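Local coordinates for beta-lactamase-related domain-containing protein (PDB 5TGF), which is a putative beta-lactamase, probably a hydrolase with a serine-based active site as in related enzymes, at residues S18-M21 / Y25-G28; K35-L40 / I217-R222; G60-A65 / P294-R299; G250-K255 / S285-A290. One frame throughout, in Å; residues are numbered along the deposited sequence.

Contact 1: residues S18-M21 / Y25-G28; sequences SSWM and YYPG
Trp-20, near the end of helix 11-22, puts its side chain against two consecutive tyrosines of the segment that follows. Its CB lies 3.9 Å from CD2 of Tyr-25 and 4.0 Å from CD2 of Tyr-26. With chi1 at -59° the indole leaves beside its own backbone N, and the indole's five- and six-membered rings then serve different partners. CD1 comes to 3.7 Å from Tyr-25 CD2, in the plane of the phenol and at its edge. Further out on the six-membered ring, CE3 is 3.8 Å from Tyr-26 CE2; here the two side chains run alongside each other in the same direction, whereas Trp-20 and Tyr-25 cross nearly at right angles. Phe-320 extends the aromatic cluster, stacked on Tyr-25 and edge-to-face with Trp-20. Selenomethionine Met-21 bends at chi2, bringing SE to 3.9 Å from Tyr-26 CB. The polar ties are a weak bond of 3.1 Å from Tyr-25 N to Trp-20 O and a water that donates to both Met-21 O and Tyr-26 O. This is the turn by which the N-terminal helix of the beta-lactamase fold enters the first strand of the large antiparallel sheet.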
# COMPACT_ATOMS: atom_id res chain seq x y z
N SER A 18 -3.67 10.15 21.55
CA SER A 18 -3.03 10.27 22.86
C SER A 18 -3.36 9.08 23.74
O SER A 18 -2.48 8.57 24.46
CB SER A 18 -3.45 11.59 23.55
OG SER A 18 -2.99 12.69 22.80
N SER A 19 -4.60 8.61 23.67
CA SER A 19 -5.00 7.43 24.43
C SER A 19 -4.22 6.18 24.00
O SER A 19 -3.91 5.33 24.83
CB SER A 19 -6.51 7.16 24.27
OG SER A 19 -6.77 6.50 23.03
N TRP A 20 -3.95 6.03 22.70
CA TRP A 20 -3.05 4.93 22.28
C TRP A 20 -1.64 5.07 22.89
O TRP A 20 -1.02 4.08 23.27
CB TRP A 20 -2.91 4.84 20.77
CG TRP A 20 -4.20 4.61 20.02
CD1 TRP A 20 -5.34 3.99 20.48
CD2 TRP A 20 -4.46 4.99 18.66
NE1 TRP A 20 -6.30 3.97 19.47
CE2 TRP A 20 -5.77 4.59 18.35
CE3 TRP A 20 -3.69 5.59 17.65
CZ2 TRP A 20 -6.33 4.76 17.08
CZ3 TRP A 20 -4.27 5.81 16.39
CH2 TRP A 20 -5.59 5.44 16.14
N MSE A 21 -1.15 6.29 23.03
CA MSE A 21 0.19 6.51 23.60
C MSE A 21 0.14 6.26 25.11
O MSE A 21 1.02 5.62 25.66
CB MSE A 21 0.68 7.93 23.33
CG MSE A 21 0.63 8.32 21.83
SE MSE A 21 1.98 7.29 20.83
CE MSE A 21 1.18 7.53 19.06
N TYR A 25 0.39 1.28 23.57
CA TYR A 25 0.29 0.56 22.30
C TYR A 25 1.42 0.94 21.34
O TYR A 25 1.88 0.10 20.57
CB TYR A 25 -1.03 0.83 21.61
CG TYR A 25 -2.31 0.52 22.36
CD1 TYR A 25 -2.38 -0.49 23.29
CD2 TYR A 25 -3.47 1.19 22.02
CE1 TYR A 25 -3.60 -0.80 23.91
CE2 TYR A 25 -4.66 0.93 22.66
CZ TYR A 25 -4.72 -0.10 23.57
OH TYR A 25 -5.93 -0.33 24.17
N TYR A 26 1.75 2.24 21.29
CA TYR A 26 2.91 2.74 20.54
C TYR A 26 3.87 3.54 21.45
O TYR A 26 3.40 4.19 22.39
CB TYR A 26 2.45 3.69 19.43
CG TYR A 26 1.43 3.10 18.50
CD1 TYR A 26 1.80 2.18 17.54
CD2 TYR A 26 0.11 3.53 18.52
CE1 TYR A 26 0.88 1.67 16.63
CE2 TYR A 26 -0.83 3.02 17.63
CZ TYR A 26 -0.44 2.07 16.70
OH TYR A 26 -1.39 1.60 15.80
N PRO A 27 5.18 3.55 21.14
CA PRO A 27 6.12 4.41 21.89
C PRO A 27 6.09 5.86 21.39
O PRO A 27 6.54 6.77 22.08
CB PRO A 27 7.48 3.76 21.61
CG PRO A 27 7.33 3.06 20.31
CD PRO A 27 5.89 2.67 20.19
N GLY A 28 5.55 6.07 20.20
CA GLY A 28 5.55 7.36 19.55
C GLY A 28 4.74 7.23 18.27
O GLY A 28 4.36 6.13 17.88
O HOH W 1 3.68 5.53 24.64

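Contact 2: residues K35-L40 / I217-R222; sequences KNDSVL and IYHNGR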
# COMPACT_ATOMS: atom_id res chain seq x y z
N LYS A 35 -6.20 19.27 3.86
CA LYS A 35 -7.51 19.44 3.19
C LYS A 35 -7.41 20.55 2.18
O LYS A 35 -6.93 21.65 2.50
CB LYS A 35 -8.64 19.73 4.18
CG LYS A 35 -9.98 20.02 3.49
CD LYS A 35 -11.06 20.28 4.52
CE LYS A 35 -12.48 20.09 3.98
NZ LYS A 35 -12.81 21.07 2.93
N ASN A 36 -7.80 20.24 0.95
CA ASN A 36 -7.73 21.21 -0.15
C ASN A 36 -6.35 21.91 -0.15
O ASN A 36 -6.26 23.13 -0.25
CB ASN A 36 -8.91 22.21 -0.05
CG ASN A 36 -10.28 21.53 -0.18
OD1 ASN A 36 -11.18 21.79 0.61
ND2 ASN A 36 -10.42 20.63 -1.15
N ASP A 37 -5.29 21.10 0.04
CA ASP A 37 -3.88 21.54 0.06
C ASP A 37 -3.44 22.50 1.18
O ASP A 37 -2.38 23.09 1.09
CB ASP A 37 -3.50 22.11 -1.31
CG ASP A 37 -3.66 21.08 -2.40
OD1 ASP A 37 -3.11 19.96 -2.23
OD2 ASP A 37 -4.38 21.36 -3.38
N SER A 38 -4.21 22.58 2.27
CA SER A 38 -3.74 23.24 3.49
C SER A 38 -3.55 22.18 4.56
O SER A 38 -4.46 21.40 4.83
CB SER A 38 -4.77 24.26 4.00
OG SER A 38 -5.20 25.12 2.97
N VAL A 39 -2.46 22.28 5.30
CA VAL A 39 -2.25 21.39 6.43
C VAL A 39 -3.19 21.76 7.58
O VAL A 39 -3.02 22.80 8.20
CB VAL A 39 -0.78 21.42 6.89
CG1 VAL A 39 -0.61 20.61 8.16
CG2 VAL A 39 0.12 20.88 5.78
N LEU A 40 -4.15 20.91 7.90
CA LEU A 40 -5.12 21.20 8.98
C LEU A 40 -4.66 20.75 10.35
O LEU A 40 -5.09 21.29 11.36
CB LEU A 40 -6.47 20.53 8.70
CG LEU A 40 -7.23 20.97 7.45
CD1 LEU A 40 -8.68 20.53 7.62
CD2 LEU A 40 -7.15 22.48 7.20
N ILE A 217 -0.35 11.62 -5.45
CA ILE A 217 -1.48 10.80 -5.82
C ILE A 217 -2.77 11.62 -5.84
O ILE A 217 -3.62 11.44 -6.72
CB ILE A 217 -1.62 9.58 -4.85
CG1 ILE A 217 -0.43 8.64 -5.02
CG2 ILE A 217 -2.88 8.80 -5.11
CD1 ILE A 217 -0.35 7.91 -6.35
N TYR A 218 -2.94 12.45 -4.82
CA TYR A 218 -4.12 13.30 -4.67
C TYR A 218 -4.30 14.24 -5.87
O TYR A 218 -5.42 14.57 -6.25
CB TYR A 218 -4.05 14.12 -3.37
CG TYR A 218 -5.32 14.95 -3.16
CD1 TYR A 218 -6.46 14.37 -2.63
CD2 TYR A 218 -5.36 16.31 -3.49
CE1 TYR A 218 -7.64 15.09 -2.47
CE2 TYR A 218 -6.53 17.05 -3.29
CZ TYR A 218 -7.67 16.41 -2.80
OH TYR A 218 -8.84 17.08 -2.56
N HIS A 219 -3.20 14.70 -6.44
CA HIS A 219 -3.23 15.51 -7.64
C HIS A 219 -3.11 14.69 -8.94
O HIS A 219 -2.62 15.19 -9.97
CB HIS A 219 -2.16 16.59 -7.54
CG HIS A 219 -2.44 17.59 -6.47
ND1 HIS A 219 -3.46 18.51 -6.57
CD2 HIS A 219 -1.86 17.80 -5.27
CE1 HIS A 219 -3.49 19.25 -5.48
NE2 HIS A 219 -2.53 18.84 -4.67
N ASN A 220 -3.61 13.45 -8.91
CA ASN A 220 -3.73 12.64 -10.12
C ASN A 220 -2.38 12.49 -10.82
O ASN A 220 -2.30 12.45 -12.05
CB ASN A 220 -4.78 13.25 -11.06
CG ASN A 220 -5.54 12.20 -11.86
OD1 ASN A 220 -5.76 11.09 -11.39
ND2 ASN A 220 -5.97 12.58 -13.04
N GLY A 221 -1.31 12.41 -10.02
CA GLY A 221 0.02 12.12 -10.53
C GLY A 221 0.89 13.31 -10.85
O GLY A 221 2.05 13.12 -11.24
N ARG A 222 0.40 14.53 -10.64
CA ARG A 222 1.22 15.72 -10.91
C ARG A 222 1.93 16.14 -9.64
O ARG A 222 1.36 16.05 -8.55
CB ARG A 222 0.35 16.90 -11.39
CG ARG A 222 -0.24 16.73 -12.78
CD ARG A 222 -0.58 18.10 -13.41
NE ARG A 222 0.61 18.83 -13.87
CZ ARG A 222 1.19 18.69 -15.07
NH1 ARG A 222 2.28 19.41 -15.35
NH2 ARG A 222 0.70 17.88 -16.00
O HOH W 2 -8.85 19.55 -3.11
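A two-residue beta hairpin turn of type I', running from Lys-35 to Ser-38, reaches across to the end of helix 207-218 and meets it through Asp-37 and His-219. The hairpin joins the two strands at one side of the antiparallel sheet of the beta-lactamase fold, and its tip stands at the surface. His-219 NE2 donates to Asp-37 OD1 at 2.7 Å, with an N-H...O angle of 143°. It meets the syn side of that oxygen, 29° out of the carboxylate plane, while the oxygen itself stays close to the plane of the imidazole. Carboxylate and ring planes are 20° apart, and the nearby negative charge would probably favour the protonated imidazole. Tyr-218 steadies the imidazole from one face: its CD2 lies 3.9 Å above the ring plane, over the centre. Beyond the helix, a Schellman motif with Asn-220 as its C-prime residue turns the chain away. On the hairpin side, Lys-35 NZ gives a 2.9 Å bond to Asn-36 OD1, so the amide's oxygen is occupied and its nitrogen is left to face Tyr-218. A water spans that gap, 2.7 Å from Asn-36 ND2 and 2.5 Å from Tyr-218 OH, sitting at the edge of the phenol ring and in its plane.

Contact 3: residues G60-A65 / P294-R299; sequences GKWVAA and PWINKR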
# COMPACT_ATOMS: atom_id res chain seq x y z
N GLY A 60 3.63 0.35 2.23
CA GLY A 60 4.43 0.38 1.01
C GLY A 60 3.83 -0.21 -0.25
O GLY A 60 4.34 0.06 -1.33
N LYS A 61 2.73 -0.98 -0.15
CA LYS A 61 2.12 -1.57 -1.35
C LYS A 61 1.67 -0.47 -2.31
O LYS A 61 1.82 -0.60 -3.51
CB LYS A 61 0.96 -2.52 -1.01
CG LYS A 61 1.40 -3.87 -0.48
CD LYS A 61 0.20 -4.81 -0.26
CE LYS A 61 0.62 -6.21 0.16
NZ LYS A 61 1.18 -6.33 1.53
N TRP A 62 1.13 0.61 -1.75
CA TRP A 62 0.66 1.75 -2.54
C TRP A 62 1.82 2.37 -3.30
O TRP A 62 1.71 2.65 -4.48
CB TRP A 62 0.00 2.78 -1.63
CG TRP A 62 -0.97 3.74 -2.30
CD1 TRP A 62 -1.15 3.97 -3.67
CD2 TRP A 62 -1.91 4.56 -1.63
NE1 TRP A 62 -2.17 4.88 -3.86
CE2 TRP A 62 -2.63 5.28 -2.63
CE3 TRP A 62 -2.20 4.77 -0.29
CZ2 TRP A 62 -3.64 6.18 -2.31
CZ3 TRP A 62 -3.23 5.62 0.03
CH2 TRP A 62 -3.96 6.32 -0.99
N VAL A 63 2.90 2.62 -2.59
CA VAL A 63 4.13 3.18 -3.19
C VAL A 63 4.73 2.23 -4.22
O VAL A 63 5.15 2.65 -5.29
CB VAL A 63 5.17 3.56 -2.11
CG1 VAL A 63 6.43 4.15 -2.77
CG2 VAL A 63 4.55 4.51 -1.09
N ALA A 64 4.75 0.94 -3.94
CA ALA A 64 5.33 -0.02 -4.89
C ALA A 64 4.52 -0.13 -6.18
O ALA A 64 5.07 -0.18 -7.29
CB ALA A 64 5.47 -1.38 -4.23
N ALA A 65 3.19 -0.10 -6.06
CA ALA A 65 2.33 -0.03 -7.24
C ALA A 65 2.61 1.24 -8.07
O ALA A 65 2.59 1.20 -9.31
CB ALA A 65 0.87 -0.07 -6.82
N PRO A 294 -2.15 5.35 5.75
CA PRO A 294 -2.31 6.40 4.79
C PRO A 294 -3.68 6.35 4.10
O PRO A 294 -4.15 5.27 3.74
CB PRO A 294 -1.19 6.11 3.80
CG PRO A 294 -1.10 4.60 3.79
CD PRO A 294 -1.62 4.12 5.12
N TRP A 295 -4.28 7.50 3.85
CA TRP A 295 -5.53 7.51 3.11
C TRP A 295 -5.78 8.77 2.32
O TRP A 295 -5.22 9.85 2.63
CB TRP A 295 -6.70 7.25 4.05
CG TRP A 295 -7.21 8.45 4.78
CD1 TRP A 295 -8.37 9.12 4.51
CD2 TRP A 295 -6.66 9.06 5.95
NE1 TRP A 295 -8.52 10.18 5.39
CE2 TRP A 295 -7.52 10.12 6.32
CE3 TRP A 295 -5.52 8.81 6.74
CZ2 TRP A 295 -7.26 10.98 7.42
CZ3 TRP A 295 -5.25 9.65 7.83
CH2 TRP A 295 -6.14 10.70 8.18
N ILE A 296 -6.68 8.63 1.37
CA ILE A 296 -7.25 9.77 0.66
C ILE A 296 -8.77 9.62 0.73
O ILE A 296 -9.31 8.52 0.50
CB ILE A 296 -6.80 9.78 -0.79
CG1 ILE A 296 -5.31 10.11 -0.90
CG2 ILE A 296 -7.63 10.74 -1.62
CD1 ILE A 296 -4.80 10.00 -2.32
N ASN A 297 -9.47 10.72 1.05
CA ASN A 297 -10.93 10.79 0.92
C ASN A 297 -11.28 11.93 -0.05
O ASN A 297 -11.11 13.13 0.28
CB ASN A 297 -11.61 10.97 2.27
CG ASN A 297 -13.14 10.90 2.17
OD1 ASN A 297 -13.76 11.65 1.41
ND2 ASN A 297 -13.74 9.97 2.89
N LYS A 298 -11.69 11.55 -1.25
CA LYS A 298 -11.93 12.55 -2.29
C LYS A 298 -13.13 13.45 -2.00
O LYS A 298 -13.17 14.57 -2.46
CB LYS A 298 -12.08 11.91 -3.66
CG LYS A 298 -10.83 11.17 -4.11
CD LYS A 298 -11.02 10.58 -5.48
CE LYS A 298 -10.04 9.44 -5.72
NZ LYS A 298 -9.96 9.11 -7.16
N ARG A 299 -14.13 12.94 -1.29
CA ARG A 299 -15.28 13.73 -0.93
C ARG A 299 -14.96 14.79 0.11
O ARG A 299 -15.42 15.92 -0.04
CB ARG A 299 -16.39 12.83 -0.42
CG ARG A 299 -17.02 12.04 -1.56
CD ARG A 299 -18.43 11.63 -1.19
NE ARG A 299 -19.01 10.80 -2.23
CZ ARG A 299 -20.05 10.00 -2.03
NH1 ARG A 299 -20.61 9.94 -0.82
NH2 ARG A 299 -20.52 9.28 -3.05
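Trp-62 projects from helix 60-74 onto Pro-294 and Ile-296 of strand 293-297, the place where a central helix of the beta-lactamase fold packs against the antiparallel sheet. The short segments of helix and strand run at 71° to each other, with their axes 10.5 Å apart at closest approach. That gap is filled largely by the indole. Its chi1 of -158° sets CG roughly opposite the backbone N, so the ring extends from the helix to the strand and meets it with the six-membered portion. Pro-294 and Ile-296 both turn their CB toward the helix, while Trp-295 between them turns away, to helix 328-337 on the far side of the sheet.

The strand backbone meets the indole at its edge and near its plane: Trp-62 CZ3 is 3.8 Å from Pro-294 O and 4.3 Å from Trp-295 CA. On the proline ring itself, CG stands 4.2 Å from Trp-62 CE3. Ile-296 crosses the indole at about a right angle. Phe-213 adds an edge-to-face contact with Trp-62 from helix 207-218. Next to Trp-62, Lys-61 bonds through NZ to Ser-58 OG and Tyr-147 OH, a grouping consistent with the SxxK active site of serine beta-lactamases. At the outer corner of the indole, the end of Ile-296 touches two neighbouring carbons: CD1 is 4.0 Å from Trp-62 CZ2, and CG1 is likewise 4.0 Å from Trp-62 CH2.

Contact 4: residues G250-K255 / S285-A290; sequences GEYVEK and SSPGWA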
# COMPACT_ATOMS: atom_id res chain seq x y z
N GLY A 250 -15.27 -11.34 5.69
CA GLY A 250 -14.29 -10.96 6.71
C GLY A 250 -12.92 -10.46 6.21
O GLY A 250 -11.96 -10.47 6.96
N GLU A 251 -12.82 -10.00 4.96
CA GLU A 251 -11.59 -9.31 4.56
C GLU A 251 -11.62 -7.90 5.16
O GLU A 251 -12.64 -7.46 5.71
CB GLU A 251 -11.47 -9.27 3.03
CG GLU A 251 -11.51 -10.63 2.35
CD GLU A 251 -10.26 -11.48 2.56
OE1 GLU A 251 -9.21 -11.00 3.03
OE2 GLU A 251 -10.34 -12.70 2.30
N TYR A 252 -10.50 -7.20 5.04
CA TYR A 252 -10.28 -5.94 5.75
C TYR A 252 -11.38 -4.90 5.57
O TYR A 252 -11.81 -4.29 6.55
CB TYR A 252 -8.92 -5.35 5.37
CG TYR A 252 -8.75 -3.92 5.82
CD1 TYR A 252 -8.32 -3.58 7.10
CD2 TYR A 252 -9.03 -2.92 4.94
CE1 TYR A 252 -8.18 -2.25 7.45
CE2 TYR A 252 -8.87 -1.61 5.28
CZ TYR A 252 -8.50 -1.28 6.54
OH TYR A 252 -8.48 0.08 6.82
N VAL A 253 -11.86 -4.69 4.36
CA VAL A 253 -12.86 -3.63 4.16
C VAL A 253 -14.19 -3.94 4.91
O VAL A 253 -14.79 -3.04 5.57
CB VAL A 253 -13.08 -3.34 2.66
CG1 VAL A 253 -14.34 -2.55 2.42
CG2 VAL A 253 -11.86 -2.63 2.07
N GLU A 254 -14.63 -5.19 4.85
CA GLU A 254 -15.85 -5.61 5.55
C GLU A 254 -15.66 -5.60 7.06
O GLU A 254 -16.46 -5.01 7.79
CB GLU A 254 -16.34 -7.02 5.10
CG GLU A 254 -17.55 -7.54 5.92
CD GLU A 254 -17.83 -9.06 5.73
OE1 GLU A 254 -17.71 -9.53 4.59
OE2 GLU A 254 -18.12 -9.81 6.72
N LYS A 255 -14.51 -6.10 7.50
CA LYS A 255 -14.21 -6.26 8.91
C LYS A 255 -13.90 -4.93 9.61
O LYS A 255 -14.35 -4.69 10.71
CB LYS A 255 -13.03 -7.23 9.09
CG LYS A 255 -12.77 -7.56 10.55
CD LYS A 255 -11.97 -8.83 10.70
CE LYS A 255 -11.38 -8.89 12.09
NZ LYS A 255 -10.47 -10.05 12.23
N SER A 285 -6.89 3.55 0.71
CA SER A 285 -5.88 3.42 1.75
C SER A 285 -4.93 2.27 1.49
O SER A 285 -5.16 1.44 0.59
CB SER A 285 -6.56 3.19 3.08
OG SER A 285 -6.99 1.83 3.11
N SER A 286 -3.85 2.23 2.27
CA SER A 286 -2.93 1.09 2.29
C SER A 286 -2.39 0.84 3.74
O SER A 286 -1.23 1.11 4.04
CB SER A 286 -1.78 1.32 1.31
OG SER A 286 -1.10 0.09 1.00
N PRO A 287 -3.26 0.32 4.65
CA PRO A 287 -2.82 0.16 6.03
C PRO A 287 -1.77 -0.93 6.18
O PRO A 287 -1.80 -1.90 5.44
CB PRO A 287 -4.09 -0.26 6.78
CG PRO A 287 -5.20 -0.05 5.81
CD PRO A 287 -4.61 -0.20 4.44
N GLY A 288 -0.87 -0.77 7.13
CA GLY A 288 0.06 -1.84 7.51
C GLY A 288 -0.35 -2.45 8.83
O GLY A 288 -1.02 -1.80 9.62
N TRP A 289 0.10 -3.66 9.10
CA TRP A 289 -0.33 -4.41 10.27
C TRP A 289 0.02 -3.69 11.58
O TRP A 289 -0.64 -3.90 12.59
CB TRP A 289 0.24 -5.83 10.28
CG TRP A 289 1.76 -5.90 10.45
CD1 TRP A 289 2.67 -5.91 9.43
CD2 TRP A 289 2.52 -6.01 11.66
NE1 TRP A 289 3.93 -5.95 9.92
CE2 TRP A 289 3.88 -6.05 11.28
CE3 TRP A 289 2.20 -6.03 13.02
CZ2 TRP A 289 4.92 -6.10 12.21
CZ3 TRP A 289 3.25 -6.12 13.96
CH2 TRP A 289 4.58 -6.16 13.54
N ALA A 290 1.13 -2.92 11.56
CA ALA A 290 1.69 -2.33 12.77
C ALA A 290 1.23 -0.90 13.04
O ALA A 290 1.74 -0.25 13.99
CB ALA A 290 3.23 -2.39 12.74
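One carboxylate oxygen, OE2 of Glu-272, is held by both segments at once: it is hydrogen-bonded to Tyr-252 OH and to Ser-285 OG. Tyr-252 OH and Ser-285 OG lie 4.4 Å apart and share this partner in a buried place, which satisfies the polar end of each. Beside it the contact turns apolar. Pro-287 brings a single corner of its ring to the phenol: CG is 3.4 Å from Tyr-252 OH and 3.6 Å from Tyr-252 CZ. The same carbon is almost evenly placed between the ring's two flanks, 4.0 Å from Tyr-252 CE2 and 4.1 Å from Tyr-252 CE1, so it sits centrally against the hydroxyl end of the phenol, approaching obliquely. CG of the tyrosine lies opposite the backbone N (chi1 167°), which swings the ring out from the first turn of helix 252-257 toward the loop between strands 281-285 and 293-297. That loop runs along the probable active site of this beta-lactamase fold, where Ser-286 OG bonds to the carbonyl of Ser-58 in an SxxK sequence. At the start of the helix, Glu-251 holds the N-cap position. A bound glycerol, probably from the crystallisation liquor, accompanies it, its O1 hydrogen-bonded to Glu-251 OE1 and to Tyr-252 N. One turn on, Glu-254 OE1 accepts a weak, nearly straight bond of 3.2 Å from Gly-250 N.

Contacts 1, 3 and 4 are buried, whereas contact 2 lies at the surface, and it alone joins its segments by a direct side-chain hydrogen bond. Contact 3 is the most central, its centre about 6 Å from the centre of the chain, and contacts 2 and 4 touch it. Contact 2 reaches the same sheet, with Ile-217 CG2 3.6 Å from Ile-296 CD1. Contact 4 is nested along the chain inside the long loop that contact 3 closes, and Pro-294 packs on Ser-285 and Ser-286. Contact 1, local in sequence and peripheral, touches contact 4 where Tyr-26 meets Ala-290. Aromatic packing marks contacts 1 and 3; in contact 4 a shared carboxylate accompanies it.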